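Local coordinates for NADPH-dependent aldehyde reductase YqhD (Escherichia coli, PDB 4QGS), which reduces a broad range of short-chain aldehydes to the corresponding alcohols with NADPH, using one zinc ion per subunit, at residues 41-52 against 97-108; 200-208 against 341-350. One frame throughout, in Å; residues are numbered along the deposited sequence.

Contact 1: 41-52 against 97-108; sequences ARVLITYGGGSV and VTFLLAVGGGSV
F99 and Y47 meet the other segment through their CB atoms, while their rings lead away from it. CB of F99 lies 4.3 Å from CB of A41, and its side chain packs on P143 and V182. CB of Y47 lies 3.4 Å from O of V103. CG of Y47 stands between the backbone N and the carbonyl carbon (chi1 55°), and its side chain packs on E72. The flat peptide groups do most of the pairing between the parallel strands 42-46 and 99-104. The carbonyl of R42 takes two donors: N of T98 in its plane at 2.8 Å, and N of F99 above the plane at 3.3 Å. OG1 of T98 in turn accepts the N-H of R42, 3.0 Å from N. Beyond this point L44 and T46 each give N-H and take N-H, bonding to F99, L101 and V103. Where the strands part, a water joins N of G48 to O of V103. On one face of the sheet L44 and L100 lie side by side, with helix 106-119 over L100. On the other, CG2 of I45 meets CG2 of V103 at 3.8 Å, and helix 57-64 packs on I45 and L101. V108, in the first turn of helix 106-119, puts CG1 3.6 Å from O of T46 and CG2 3.5 Å from N of G48. An alanine here would remove both methyls and would probably open a gap against T46 and G48, where the strand gives way to the loop. Each strand leads through a GGGS sequence into a helix, with G50 and G105 at the N-cap positions. G49, S51, G106 and S107 bind NADP(+). This is the Rossmann-like cofactor site of iron-containing alcohol dehydrogenases.

Contact 2: 200-208 against 341-350; sequences ANGVVDAFV and TRNFFEQLGV. With ZN (zinc ion), chain B.
F207 reaches from helix 200-208 into F344, F345 and T341. Its CB points toward the other helix, and CG is anti to the backbone N (chi1 -170°), which carries the ring across. CG and CD2 come next to F345, with CD2 3.9 Å from CZ of F345. CD1 lies 3.7 Å from CE2 of F344, and CE1 touches the same ring. CE2 meets CG2 of T341 at 3.9 Å. The F345 ring turns its edge to the F207 face in an offset edge-to-face pair, planes at 87°. The F344 ring is oblique to F207, with CD2 over one face. V204 places CG1 over a face of F345, a CH-pi contact 4.3 Å from the centroid, and O of T341 lies over the opposite face. The other methyl of V204, CG2, meets CD1 of L348 at 3.8 Å. CD1 of L348 also packs on CG1 of V203 at 3.6 Å. A200 sits by the Schellman turn at G349, its CB 3.2 Å from O of L348. D205 points away from this interface and binds zinc through OD1 at 2.1 Å, with H209, H278, H292 and two waters. The two helices run nearly antiparallel, at 156°. Helix 222-244 packs on F207 and L348, helix 312-323 on F207, T341 and F344, and helix 292-306 on N201, D205 and T341.

In the fold
Contact 1 comes first along the chain and closes before contact 2 opens. Their centres are about 29 Å apart, on opposite sides of the chain's centre, and their nearest atoms are about 9 Å apart, without touching. They share no helix or strand. Contact 1 joins neighbouring strands of the six-stranded parallel sheet, in the N-terminal part. Contact 2 joins helices 196-211 and 330-347, in the C-terminal, all-helical part. Contact 1 carries NADP(+)-binding residues, and contact 2 backs the helix that gives the catalytic zinc two of its four protein ligands, D205 and H209. Reduction needs both parts, consistent with a reaction in the cleft where cofactor and metal come together.

Contact 1: 41-52 against 97-108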
ATOM      1  N   ALA A  41     -15.018  23.750 -12.716  1.00 29.54           N
ATOM      2  CA  ALA A  41     -14.678  23.323 -11.363  1.00 30.19           C
ATOM      3  C   ALA A  41     -13.739  24.302 -10.658  1.00 30.73           C
ATOM      4  O   ALA A  41     -12.913  24.976 -11.285  1.00 26.18           O
ATOM      5  CB  ALA A  41     -14.055  21.926 -11.396  1.00 28.34           C
ATOM      6  N   ARG A  42     -13.871  24.390  -9.337  1.00 28.84           N
ATOM      7  CA  ARG A  42     -12.843  25.033  -8.537  1.00 25.33           C
ATOM      8  C   ARG A  42     -12.002  23.906  -7.945  1.00 27.85           C
ATOM      9  O   ARG A  42     -12.452  23.177  -7.058  1.00 29.03           O
ATOM     10  CB  ARG A  42     -13.444  25.936  -7.456  1.00 30.87           C
ATOM     11  CG  ARG A  42     -12.414  26.739  -6.659  1.00 37.23           C
ATOM     12  CD  ARG A  42     -12.959  28.109  -6.230  1.00 47.72           C
ATOM     13  NE  ARG A  42     -13.415  28.893  -7.377  1.00 49.62           N
ATOM     14  CZ  ARG A  42     -14.143  30.004  -7.302  1.00 60.54           C
ATOM     15  NH1 ARG A  42     -14.502  30.495  -6.124  1.00 64.82           N
ATOM     16  NH2 ARG A  42     -14.508  30.632  -8.414  1.00 63.49           N
ATOM     17  N   VAL A  43     -10.795  23.746  -8.476  1.00 25.16           N
ATOM     18  CA  VAL A  43      -9.957  22.590  -8.182  1.00 26.00           C
ATOM     19  C   VAL A  43      -8.933  22.900  -7.100  1.00 28.24           C
ATOM     20  O   VAL A  43      -8.205  23.877  -7.198  1.00 25.51           O
ATOM     21  CB  VAL A  43      -9.195  22.110  -9.443  1.00 24.37           C
ATOM     22  CG1 VAL A  43      -8.365  20.869  -9.133  1.00 26.79           C
ATOM     23  CG2 VAL A  43     -10.156  21.845 -10.603  1.00 22.88           C
ATOM     24  N   LEU A  44      -8.874  22.068  -6.065  1.00 25.47           N
ATOM     25  CA  LEU A  44      -7.761  22.140  -5.124  1.00 24.19           C
ATOM     26  C   LEU A  44      -6.789  20.991  -5.384  1.00 22.28           C
ATOM     27  O   LEU A  44      -7.141  19.815  -5.234  1.00 22.06           O
ATOM     28  CB  LEU A  44      -8.251  22.094  -3.670  1.00 27.43           C
ATOM     29  CG  LEU A  44      -7.124  22.172  -2.631  1.00 26.92           C
ATOM     30  CD1 LEU A  44      -6.424  23.516  -2.673  1.00 29.80           C
ATOM     31  CD2 LEU A  44      -7.652  21.883  -1.226  1.00 28.93           C
ATOM     32  N   ILE A  45      -5.577  21.349  -5.785  1.00 22.77           N
ATOM     33  CA  ILE A  45      -4.479  20.405  -5.949  1.00 21.01           C
ATOM     34  C   ILE A  45      -3.756  20.224  -4.616  1.00 23.46           C
ATOM     35  O   ILE A  45      -3.271  21.188  -4.041  1.00 27.84           O
ATOM     36  CB  ILE A  45      -3.473  20.898  -6.993  1.00 19.76           C
ATOM     37  CG1 ILE A  45      -4.140  21.036  -8.357  1.00 23.59           C
ATOM     38  CG2 ILE A  45      -2.247  19.968  -7.051  1.00 22.37           C
ATOM     39  CD1 ILE A  45      -3.160  21.459  -9.444  1.00 24.98           C
ATOM     40  N   THR A  46      -3.700  18.991  -4.127  1.00 25.19           N
ATOM     41  CA  THR A  46      -3.024  18.711  -2.866  1.00 20.76           C
ATOM     42  C   THR A  46      -1.721  17.961  -3.114  1.00 26.07           C
ATOM     43  O   THR A  46      -1.626  17.153  -4.034  1.00 24.06           O
ATOM     44  CB  THR A  46      -3.914  17.888  -1.931  1.00 24.83           C
ATOM     45  OG1 THR A  46      -4.241  16.653  -2.571  1.00 22.85           O
ATOM     46  CG2 THR A  46      -5.201  18.636  -1.612  1.00 25.24           C
ATOM     47  N   TYR A  47      -0.705  18.229  -2.301  1.00 26.12           N
ATOM     48  CA  TYR A  47       0.532  17.467  -2.416  1.00 25.43           C
ATOM     49  C   TYR A  47       1.297  17.420  -1.099  1.00 29.14           C
ATOM     50  O   TYR A  47       0.862  17.986  -0.093  1.00 30.95           O
ATOM     51  CB  TYR A  47       1.423  18.031  -3.517  1.00 19.10           C
ATOM     52  CG  TYR A  47       1.753  19.502  -3.389  1.00 26.61           C
ATOM     53  CD1 TYR A  47       2.867  19.927  -2.674  1.00 33.65           C
ATOM     54  CD2 TYR A  47       0.963  20.466  -4.001  1.00 35.00           C
ATOM     55  CE1 TYR A  47       3.173  21.275  -2.564  1.00 36.63           C
ATOM     56  CE2 TYR A  47       1.261  21.809  -3.896  1.00 39.22           C
ATOM     57  CZ  TYR A  47       2.365  22.207  -3.178  1.00 42.65           C
ATOM     58  OH  TYR A  47       2.661  23.548  -3.073  1.00 57.28           O
ATOM     59  N   GLY A  48       2.433  16.734  -1.124  1.00 28.64           N
ATOM     60  CA  GLY A  48       3.157  16.411   0.090  1.00 31.87           C
ATOM     61  C   GLY A  48       4.282  17.374   0.395  1.00 28.63           C
ATOM     62  O   GLY A  48       4.052  18.568   0.583  1.00 30.28           O
ATOM     63  N   GLY A  49       5.501  16.843   0.428  1.00 30.84           N
ATOM     64  CA  GLY A  49       6.665  17.590   0.866  1.00 33.60           C
ATOM     65  C   GLY A  49       7.302  18.521  -0.148  1.00 43.02           C
ATOM     66  O   GLY A  49       8.196  19.287   0.209  1.00 42.20           O
ATOM     67  N   GLY A  50       6.868  18.460  -1.403  1.00 35.05           N
ATOM     68  CA  GLY A  50       7.388  19.374  -2.408  1.00 31.54           C
ATOM     69  C   GLY A  50       8.288  18.787  -3.482  1.00 27.18           C
ATOM     70  O   GLY A  50       8.728  19.500  -4.381  1.00 31.33           O
ATOM     71  N   SER A  51       8.564  17.491  -3.407  1.00 28.10           N
ATOM     72  CA  SER A  51       9.343  16.836  -4.451  1.00 30.87           C
ATOM     73  C   SER A  51       8.646  16.886  -5.822  1.00 28.33           C
ATOM     74  O   SER A  51       9.314  16.877  -6.859  1.00 25.30           O
ATOM     75  CB  SER A  51       9.632  15.383  -4.071  1.00 35.46           C
ATOM     76  OG  SER A  51       8.442  14.618  -4.013  1.00 39.83           O
ATOM     77  N   VAL A  52       7.313  16.936  -5.838  1.00 32.03           N
ATOM     78  CA  VAL A  52       6.599  16.991  -7.117  1.00 27.37           C
ATOM     79  C   VAL A  52       6.816  18.336  -7.798  1.00 29.84           C
ATOM     80  O   VAL A  52       6.677  18.460  -9.015  1.00 30.34           O
ATOM     81  CB  VAL A  52       5.074  16.734  -6.959  1.00 27.35           C
ATOM     82  CG1 VAL A  52       4.822  15.340  -6.399  1.00 30.68           C
ATOM     83  CG2 VAL A  52       4.424  17.797  -6.081  1.00 26.93           C
ATOM     84  N   VAL A  97     -14.276  24.955  -2.952  1.00 38.40           N
ATOM     85  CA  VAL A  97     -13.671  23.965  -3.833  1.00 33.40           C
ATOM     86  C   VAL A  97     -14.684  22.888  -4.196  1.00 35.19           C
ATOM     87  O   VAL A  97     -15.445  22.438  -3.338  1.00 35.37           O
ATOM     88  CB  VAL A  97     -12.434  23.326  -3.166  1.00 33.93           C
ATOM     89  CG1 VAL A  97     -12.000  22.058  -3.893  1.00 29.86           C
ATOM     90  CG2 VAL A  97     -11.303  24.343  -3.071  1.00 33.22           C
ATOM     91  N   THR A  98     -14.704  22.477  -5.463  1.00 27.79           N
ATOM     92  CA  THR A  98     -15.660  21.479  -5.930  1.00 29.66           C
ATOM     93  C   THR A  98     -14.988  20.214  -6.446  1.00 21.52           C
ATOM     94  O   THR A  98     -15.664  19.266  -6.845  1.00 24.99           O
ATOM     95  CB  THR A  98     -16.544  22.033  -7.055  1.00 31.47           C
ATOM     96  OG1 THR A  98     -15.710  22.381  -8.167  1.00 31.42           O
ATOM     97  CG2 THR A  98     -17.291  23.263  -6.580  1.00 35.26           C
ATOM     98  N   PHE A  99     -13.661  20.208  -6.462  1.00 29.04           N
ATOM     99  CA  PHE A  99     -12.928  19.028  -6.911  1.00 25.27           C
ATOM    100  C   PHE A  99     -11.532  19.009  -6.293  1.00 25.45           C
ATOM    101  O   PHE A  99     -10.851  20.026  -6.271  1.00 24.74           O
ATOM    102  CB  PHE A  99     -12.827  18.990  -8.443  1.00 22.09           C
ATOM    103  CG  PHE A  99     -12.509  17.627  -8.994  1.00 22.67           C
ATOM    104  CD1 PHE A  99     -13.521  16.798  -9.433  1.00 27.74           C
ATOM    105  CD2 PHE A  99     -11.196  17.171  -9.048  1.00 25.73           C
ATOM    106  CE1 PHE A  99     -13.248  15.537  -9.929  1.00 24.13           C
ATOM    107  CE2 PHE A  99     -10.910  15.902  -9.547  1.00 24.46           C
ATOM    108  CZ  PHE A  99     -11.938  15.087  -9.984  1.00 27.06           C
ATOM    109  N   LEU A 100     -11.114  17.846  -5.792  1.00 23.74           N
ATOM    110  CA  LEU A 100      -9.782  17.690  -5.208  1.00 21.49           C
ATOM    111  C   LEU A 100      -8.872  16.866  -6.110  1.00 19.63           C
ATOM    112  O   LEU A 100      -9.304  15.883  -6.689  1.00 21.76           O
ATOM    113  CB  LEU A 100      -9.887  17.026  -3.825  1.00 25.96           C
ATOM    114  CG  LEU A 100     -10.646  17.850  -2.788  1.00 26.22           C
ATOM    115  CD1 LEU A 100     -11.206  16.954  -1.686  1.00 30.43           C
ATOM    116  CD2 LEU A 100      -9.737  18.882  -2.199  1.00 26.19           C
ATOM    117  N   LEU A 101      -7.606  17.264  -6.232  1.00 19.47           N
ATOM    118  CA  LEU A 101      -6.678  16.517  -7.079  1.00 18.79           C
ATOM    119  C   LEU A 101      -5.379  16.216  -6.341  1.00 18.36           C
ATOM    120  O   LEU A 101      -4.521  17.073  -6.207  1.00 21.34           O
ATOM    121  CB  LEU A 101      -6.374  17.281  -8.368  1.00 16.56           C
ATOM    122  CG  LEU A 101      -5.475  16.563  -9.381  1.00 19.23           C
ATOM    123  CD1 LEU A 101      -6.031  15.224  -9.805  1.00 20.74           C
ATOM    124  CD2 LEU A 101      -5.226  17.452 -10.617  1.00 20.71           C
ATOM    125  N   ALA A 102      -5.254  14.984  -5.862  1.00 20.41           N
ATOM    126  CA  ALA A 102      -4.079  14.596  -5.091  1.00 20.65           C
ATOM    127  C   ALA A 102      -2.929  14.254  -6.023  1.00 21.50           C
ATOM    128  O   ALA A 102      -3.069  13.409  -6.908  1.00 21.91           O
ATOM    129  CB  ALA A 102      -4.416  13.416  -4.197  1.00 22.62           C
ATOM    130  N   VAL A 103      -1.792  14.909  -5.821  1.00 18.88           N
ATOM    131  CA  VAL A 103      -0.615  14.655  -6.633  1.00 21.26           C
ATOM    132  C   VAL A 103       0.519  14.171  -5.733  1.00 19.40           C
ATOM    133  O   VAL A 103       1.043  14.934  -4.925  1.00 25.37           O
ATOM    134  CB  VAL A 103      -0.186  15.920  -7.404  1.00 19.75           C
ATOM    135  CG1 VAL A 103       1.040  15.648  -8.255  1.00 20.21           C
ATOM    136  CG2 VAL A 103      -1.343  16.435  -8.263  1.00 17.22           C
ATOM    137  N   GLY A 104       0.886  12.900  -5.873  1.00 25.93           N
ATOM    138  CA  GLY A 104       1.915  12.309  -5.036  1.00 24.59           C
ATOM    139  C   GLY A 104       1.700  10.827  -4.801  1.00 28.57           C
ATOM    140  O   GLY A 104       1.232  10.112  -5.693  1.00 22.52           O
ATOM    141  N   GLY A 105       2.041  10.359  -3.599  1.00 27.99           N
ATOM    142  CA  GLY A 105       1.872   8.959  -3.263  1.00 27.83           C
ATOM    143  C   GLY A 105       0.703   8.674  -2.338  1.00 27.83           C
ATOM    144  O   GLY A 105      -0.229   9.474  -2.224  1.00 27.69           O
ATOM    145  N   GLY A 106       0.755   7.525  -1.669  1.00 30.50           N
ATOM    146  CA  GLY A 106      -0.354   7.061  -0.849  1.00 34.51           C
ATOM    147  C   GLY A 106      -0.708   7.962   0.316  1.00 35.96           C
ATOM    148  O   GLY A 106      -1.866   8.035   0.736  1.00 34.24           O
ATOM    149  N   SER A 107       0.297   8.636   0.856  1.00 27.19           N
ATOM    150  CA  SER A 107       0.091   9.584   1.944  1.00 27.80           C
ATOM    151  C   SER A 107      -0.766  10.771   1.496  1.00 35.79           C
ATOM    152  O   SER A 107      -1.696  11.179   2.192  1.00 33.86           O
ATOM    153  CB  SER A 107       1.436  10.077   2.471  1.00 40.16           C
ATOM    154  OG  SER A 107       1.260  10.971   3.555  1.00 53.80           O
ATOM    155  N   VAL A 108      -0.447  11.322   0.330  1.00 30.79           N
ATOM    156  CA  VAL A 108      -1.208  12.449  -0.200  1.00 31.69           C
ATOM    157  C   VAL A 108      -2.612  11.989  -0.549  1.00 27.78           C
ATOM    158  O   VAL A 108      -3.596  12.673  -0.262  1.00 26.93           O
ATOM    159  CB  VAL A 108      -0.523  13.069  -1.444  1.00 30.02           C
ATOM    160  CG1 VAL A 108      -1.390  14.176  -2.056  1.00 25.48           C
ATOM    161  CG2 VAL A 108       0.849  13.613  -1.079  1.00 28.67           C
TER
HETATM  162  O   HOH W   1       3.172  15.023  -3.213  1.00 27.19           O

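Contact 2: 200-208 against 341-350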
ATOM      1  N   ALA A 200      12.893  -0.429  -4.672  1.00 14.68           N
ATOM      2  CA  ALA A 200      12.965  -1.763  -4.065  1.00 16.63           C
ATOM      3  C   ALA A 200      11.868  -1.970  -3.028  1.00 16.45           C
ATOM      4  O   ALA A 200      11.204  -3.024  -3.011  1.00 15.80           O
ATOM      5  CB  ALA A 200      14.339  -1.996  -3.437  1.00 15.91           C
ATOM      6  N   ASN A 201      11.664  -0.982  -2.154  1.00 16.37           N
ATOM      7  CA  ASN A 201      10.603  -1.104  -1.151  1.00 15.18           C
ATOM      8  C   ASN A 201       9.230  -1.315  -1.790  1.00 16.93           C
ATOM      9  O   ASN A 201       8.408  -2.089  -1.280  1.00 16.02           O
ATOM     10  CB  ASN A 201      10.526   0.123  -0.251  1.00 16.66           C
ATOM     11  CG  ASN A 201      11.680   0.205   0.733  1.00 19.42           C
ATOM     12  OD1 ASN A 201      12.420  -0.762   0.932  1.00 18.38           O
ATOM     13  ND2 ASN A 201      11.829   1.370   1.362  1.00 18.68           N
ATOM     14  N   GLY A 202       8.969  -0.597  -2.876  1.00 17.01           N
ATOM     15  CA  GLY A 202       7.693  -0.729  -3.572  1.00 15.89           C
ATOM     16  C   GLY A 202       7.494  -2.125  -4.118  1.00 16.84           C
ATOM     17  O   GLY A 202       6.382  -2.682  -4.052  1.00 15.60           O
ATOM     18  N   VAL A 203       8.556  -2.694  -4.677  1.00 14.10           N
ATOM     19  CA  VAL A 203       8.485  -4.048  -5.211  1.00 15.72           C
ATOM     20  C   VAL A 203       8.208  -5.053  -4.086  1.00 16.65           C
ATOM     21  O   VAL A 203       7.344  -5.919  -4.210  1.00 14.94           O
ATOM     22  CB  VAL A 203       9.772  -4.418  -5.969  1.00 15.87           C
ATOM     23  CG1 VAL A 203       9.809  -5.918  -6.264  1.00 17.32           C
ATOM     24  CG2 VAL A 203       9.845  -3.614  -7.256  1.00 15.22           C
ATOM     25  N   VAL A 204       8.928  -4.929  -2.977  1.00 14.26           N
ATOM     26  CA  VAL A 204       8.715  -5.832  -1.852  1.00 13.96           C
ATOM     27  C   VAL A 204       7.304  -5.698  -1.277  1.00 17.04           C
ATOM     28  O   VAL A 204       6.629  -6.700  -1.012  1.00 16.52           O
ATOM     29  CB  VAL A 204       9.751  -5.581  -0.742  1.00 12.50           C
ATOM     30  CG1 VAL A 204       9.379  -6.378   0.513  1.00 15.58           C
ATOM     31  CG2 VAL A 204      11.129  -5.989  -1.226  1.00 14.88           C
ATOM     32  N   ASP A 205       6.836  -4.465  -1.117  1.00 16.21           N
ATOM     33  CA  ASP A 205       5.522  -4.239  -0.517  1.00 14.85           C
ATOM     34  C   ASP A 205       4.426  -4.817  -1.419  1.00 15.33           C
ATOM     35  O   ASP A 205       3.514  -5.513  -0.938  1.00 16.55           O
ATOM     36  CB  ASP A 205       5.299  -2.750  -0.274  1.00 18.60           C
ATOM     37  CG  ASP A 205       4.008  -2.457   0.501  1.00 19.70           C
ATOM     38  OD1 ASP A 205       3.647  -3.184   1.470  1.00 19.65           O
ATOM     39  OD2 ASP A 205       3.348  -1.465   0.125  1.00 32.97           O
ATOM     40  N   ALA A 206       4.533  -4.572  -2.724  1.00 14.94           N
ATOM     41  CA  ALA A 206       3.569  -5.182  -3.662  1.00 16.25           C
ATOM     42  C   ALA A 206       3.591  -6.718  -3.588  1.00 16.38           C
ATOM     43  O   ALA A 206       2.539  -7.374  -3.587  1.00 16.41           O
ATOM     44  CB  ALA A 206       3.848  -4.715  -5.089  1.00 15.02           C
ATOM     45  N   PHE A 207       4.789  -7.285  -3.516  1.00 15.21           N
ATOM     46  CA  PHE A 207       4.969  -8.730  -3.467  1.00 16.17           C
ATOM     47  C   PHE A 207       4.279  -9.280  -2.225  1.00 16.82           C
ATOM     48  O   PHE A 207       3.527 -10.266  -2.283  1.00 16.04           O
ATOM     49  CB  PHE A 207       6.469  -9.068  -3.468  1.00 14.22           C
ATOM     50  CG  PHE A 207       6.784 -10.538  -3.667  1.00 15.80           C
ATOM     51  CD1 PHE A 207       7.182 -11.014  -4.909  1.00 18.16           C
ATOM     52  CD2 PHE A 207       6.705 -11.434  -2.603  1.00 14.82           C
ATOM     53  CE1 PHE A 207       7.506 -12.354  -5.094  1.00 20.04           C
ATOM     54  CE2 PHE A 207       7.019 -12.786  -2.788  1.00 17.51           C
ATOM     55  CZ  PHE A 207       7.416 -13.243  -4.028  1.00 18.59           C
ATOM     56  N   VAL A 208       4.507  -8.615  -1.097  1.00 15.65           N
ATOM     57  CA  VAL A 208       3.956  -9.096   0.162  1.00 14.00           C
ATOM     58  C   VAL A 208       2.450  -8.873   0.229  1.00 16.40           C
ATOM     59  O   VAL A 208       1.734  -9.761   0.688  1.00 15.60           O
ATOM     60  CB  VAL A 208       4.661  -8.433   1.360  1.00 13.08           C
ATOM     61  CG1 VAL A 208       3.986  -8.862   2.665  1.00 14.80           C
ATOM     62  CG2 VAL A 208       6.131  -8.832   1.353  1.00 15.92           C
ATOM     63  N   THR A 341      12.503 -16.719  -1.872  1.00 18.17           N
ATOM     64  CA  THR A 341      11.816 -15.471  -1.538  1.00 19.09           C
ATOM     65  C   THR A 341      12.753 -14.550  -0.753  1.00 20.38           C
ATOM     66  O   THR A 341      12.872 -13.358  -1.052  1.00 17.85           O
ATOM     67  CB  THR A 341      10.529 -15.745  -0.732  1.00 19.73           C
ATOM     68  OG1 THR A 341       9.711 -16.674  -1.456  1.00 18.66           O
ATOM     69  CG2 THR A 341       9.739 -14.461  -0.496  1.00 18.78           C
ATOM     70  N   ARG A 342      13.422 -15.115   0.244  1.00 17.15           N
ATOM     71  CA  ARG A 342      14.406 -14.376   1.006  1.00 18.00           C
ATOM     72  C   ARG A 342      15.473 -13.812   0.076  1.00 17.87           C
ATOM     73  O   ARG A 342      15.791 -12.627   0.127  1.00 20.81           O
ATOM     74  CB  ARG A 342      15.041 -15.273   2.065  1.00 21.20           C
ATOM     75  CG  ARG A 342      15.841 -14.517   3.097  1.00 24.42           C
ATOM     76  CD  ARG A 342      16.491 -15.477   4.103  1.00 25.03           C
ATOM     77  NE  ARG A 342      15.568 -16.129   5.037  1.00 25.87           N
ATOM     78  CZ  ARG A 342      15.040 -15.532   6.107  1.00 23.50           C
ATOM     79  NH1 ARG A 342      14.247 -16.201   6.925  1.00 28.90           N
ATOM     80  NH2 ARG A 342      15.286 -14.254   6.348  1.00 20.40           N
ATOM     81  N   ASN A 343      16.005 -14.658  -0.795  1.00 18.28           N
ATOM     82  CA  ASN A 343      17.036 -14.221  -1.722  1.00 18.95           C
ATOM     83  C   ASN A 343      16.557 -13.111  -2.654  1.00 20.09           C
ATOM     84  O   ASN A 343      17.297 -12.168  -2.939  1.00 20.02           O
ATOM     85  CB  ASN A 343      17.554 -15.400  -2.544  1.00 20.52           C
ATOM     86  CG  ASN A 343      18.628 -14.982  -3.529  1.00 23.63           C
ATOM     87  OD1 ASN A 343      19.759 -14.667  -3.128  1.00 25.98           O
ATOM     88  ND2 ASN A 343      18.287 -14.954  -4.807  1.00 22.80           N
ATOM     89  N   PHE A 344      15.313 -13.218  -3.122  1.00 17.75           N
ATOM     90  CA  PHE A 344      14.732 -12.195  -3.988  1.00 18.44           C
ATOM     91  C   PHE A 344      14.753 -10.830  -3.277  1.00 16.98           C
ATOM     92  O   PHE A 344      15.200  -9.832  -3.844  1.00 17.30           O
ATOM     93  CB  PHE A 344      13.304 -12.598  -4.400  1.00 15.81           C
ATOM     94  CG  PHE A 344      12.572 -11.553  -5.202  1.00 17.78           C
ATOM     95  CD1 PHE A 344      13.029 -11.172  -6.457  1.00 18.03           C
ATOM     96  CD2 PHE A 344      11.412 -10.968  -4.707  1.00 17.09           C
ATOM     97  CE1 PHE A 344      12.353 -10.212  -7.201  1.00 18.35           C
ATOM     98  CE2 PHE A 344      10.737 -10.003  -5.445  1.00 19.51           C
ATOM     99  CZ  PHE A 344      11.212  -9.625  -6.687  1.00 18.73           C
ATOM    100  N   PHE A 345      14.290 -10.795  -2.031  1.00 16.60           N
ATOM    101  CA  PHE A 345      14.291  -9.556  -1.243  1.00 16.81           C
ATOM    102  C   PHE A 345      15.717  -9.024  -1.060  1.00 17.08           C
ATOM    103  O   PHE A 345      15.995  -7.830  -1.277  1.00 17.29           O
ATOM    104  CB  PHE A 345      13.646  -9.777   0.121  1.00 15.40           C
ATOM    105  CG  PHE A 345      12.165 -10.103   0.069  1.00 15.35           C
ATOM    106  CD1 PHE A 345      11.425  -9.882  -1.077  1.00 17.23           C
ATOM    107  CD2 PHE A 345      11.529 -10.594   1.196  1.00 18.62           C
ATOM    108  CE1 PHE A 345      10.052 -10.178  -1.112  1.00 15.92           C
ATOM    109  CE2 PHE A 345      10.175 -10.897   1.185  1.00 17.22           C
ATOM    110  CZ  PHE A 345       9.431 -10.691   0.018  1.00 13.67           C
ATOM    111  N   GLU A 346      16.635  -9.910  -0.687  1.00 16.99           N
ATOM    112  CA  GLU A 346      18.015  -9.473  -0.459  1.00 19.74           C
ATOM    113  C   GLU A 346      18.673  -8.916  -1.716  1.00 20.31           C
ATOM    114  O   GLU A 346      19.395  -7.912  -1.638  1.00 19.23           O
ATOM    115  CB  GLU A 346      18.835 -10.619   0.119  1.00 19.85           C
ATOM    116  CG  GLU A 346      18.150 -11.153   1.362  1.00 21.28           C
ATOM    117  CD  GLU A 346      19.040 -11.801   2.364  1.00 38.54           C
ATOM    118  OE1 GLU A 346      19.177 -11.224   3.475  1.00 38.48           O
ATOM    119  OE2 GLU A 346      19.562 -12.896   2.057  1.00 41.21           O
ATOM    120  N   GLN A 347      18.409  -9.530  -2.868  1.00 19.71           N
ATOM    121  CA  GLN A 347      18.997  -9.055  -4.127  1.00 20.73           C
ATOM    122  C   GLN A 347      18.396  -7.730  -4.586  1.00 21.41           C
ATOM    123  O   GLN A 347      19.017  -7.003  -5.364  1.00 20.97           O
ATOM    124  CB  GLN A 347      18.845 -10.108  -5.226  1.00 25.48           C
ATOM    125  CG  GLN A 347      19.629 -11.397  -4.980  1.00 30.36           C
ATOM    126  CD  GLN A 347      21.101 -11.168  -4.687  1.00 39.98           C
ATOM    127  OE1 GLN A 347      21.725 -10.243  -5.213  1.00 42.66           O
ATOM    128  NE2 GLN A 347      21.665 -12.015  -3.830  1.00 47.69           N
ATOM    129  N   LEU A 348      17.195  -7.408  -4.104  1.00 17.45           N
ATOM    130  CA  LEU A 348      16.627  -6.079  -4.307  1.00 17.85           C
ATOM    131  C   LEU A 348      17.268  -5.034  -3.395  1.00 16.69           C
ATOM    132  O   LEU A 348      16.989  -3.844  -3.520  1.00 21.12           O
ATOM    133  CB  LEU A 348      15.113  -6.090  -4.064  1.00 20.47           C
ATOM    134  CG  LEU A 348      14.254  -6.841  -5.079  1.00 17.91           C
ATOM    135  CD1 LEU A 348      12.818  -6.907  -4.553  1.00 17.33           C
ATOM    136  CD2 LEU A 348      14.305  -6.185  -6.465  1.00 20.30           C
ATOM    137  N   GLY A 349      18.113  -5.485  -2.470  1.00 19.27           N
ATOM    138  CA  GLY A 349      18.752  -4.578  -1.527  1.00 18.50           C
ATOM    139  C   GLY A 349      17.973  -4.402  -0.237  1.00 19.43           C
ATOM    140  O   GLY A 349      18.192  -3.438   0.497  1.00 22.15           O
ATOM    141  N   VAL A 350      17.069  -5.340   0.054  1.00 15.09           N
ATOM    142  CA  VAL A 350      16.245  -5.285   1.261  1.00 18.55           C
ATOM    143  C   VAL A 350      16.532  -6.481   2.174  1.00 19.06           C
ATOM    144  O   VAL A 350      15.964  -7.556   1.992  1.00 19.80           O
ATOM    145  CB  VAL A 350      14.723  -5.272   0.942  1.00 16.78           C
ATOM    146  CG1 VAL A 350      13.929  -4.942   2.205  1.00 19.31           C
ATOM    147  CG2 VAL A 350      14.409  -4.268  -0.176  1.00 18.59           C
TER
HETATM  148 ZN    ZN B 401       2.068  -2.783   2.846  1.00 22.30          ZN
HETATM  149  O   HOH W   2       0.553  -1.751   3.862  1.00 26.32           O
HETATM  150  O   HOH W   3       1.854  -0.901   1.825  1.00 27.91           O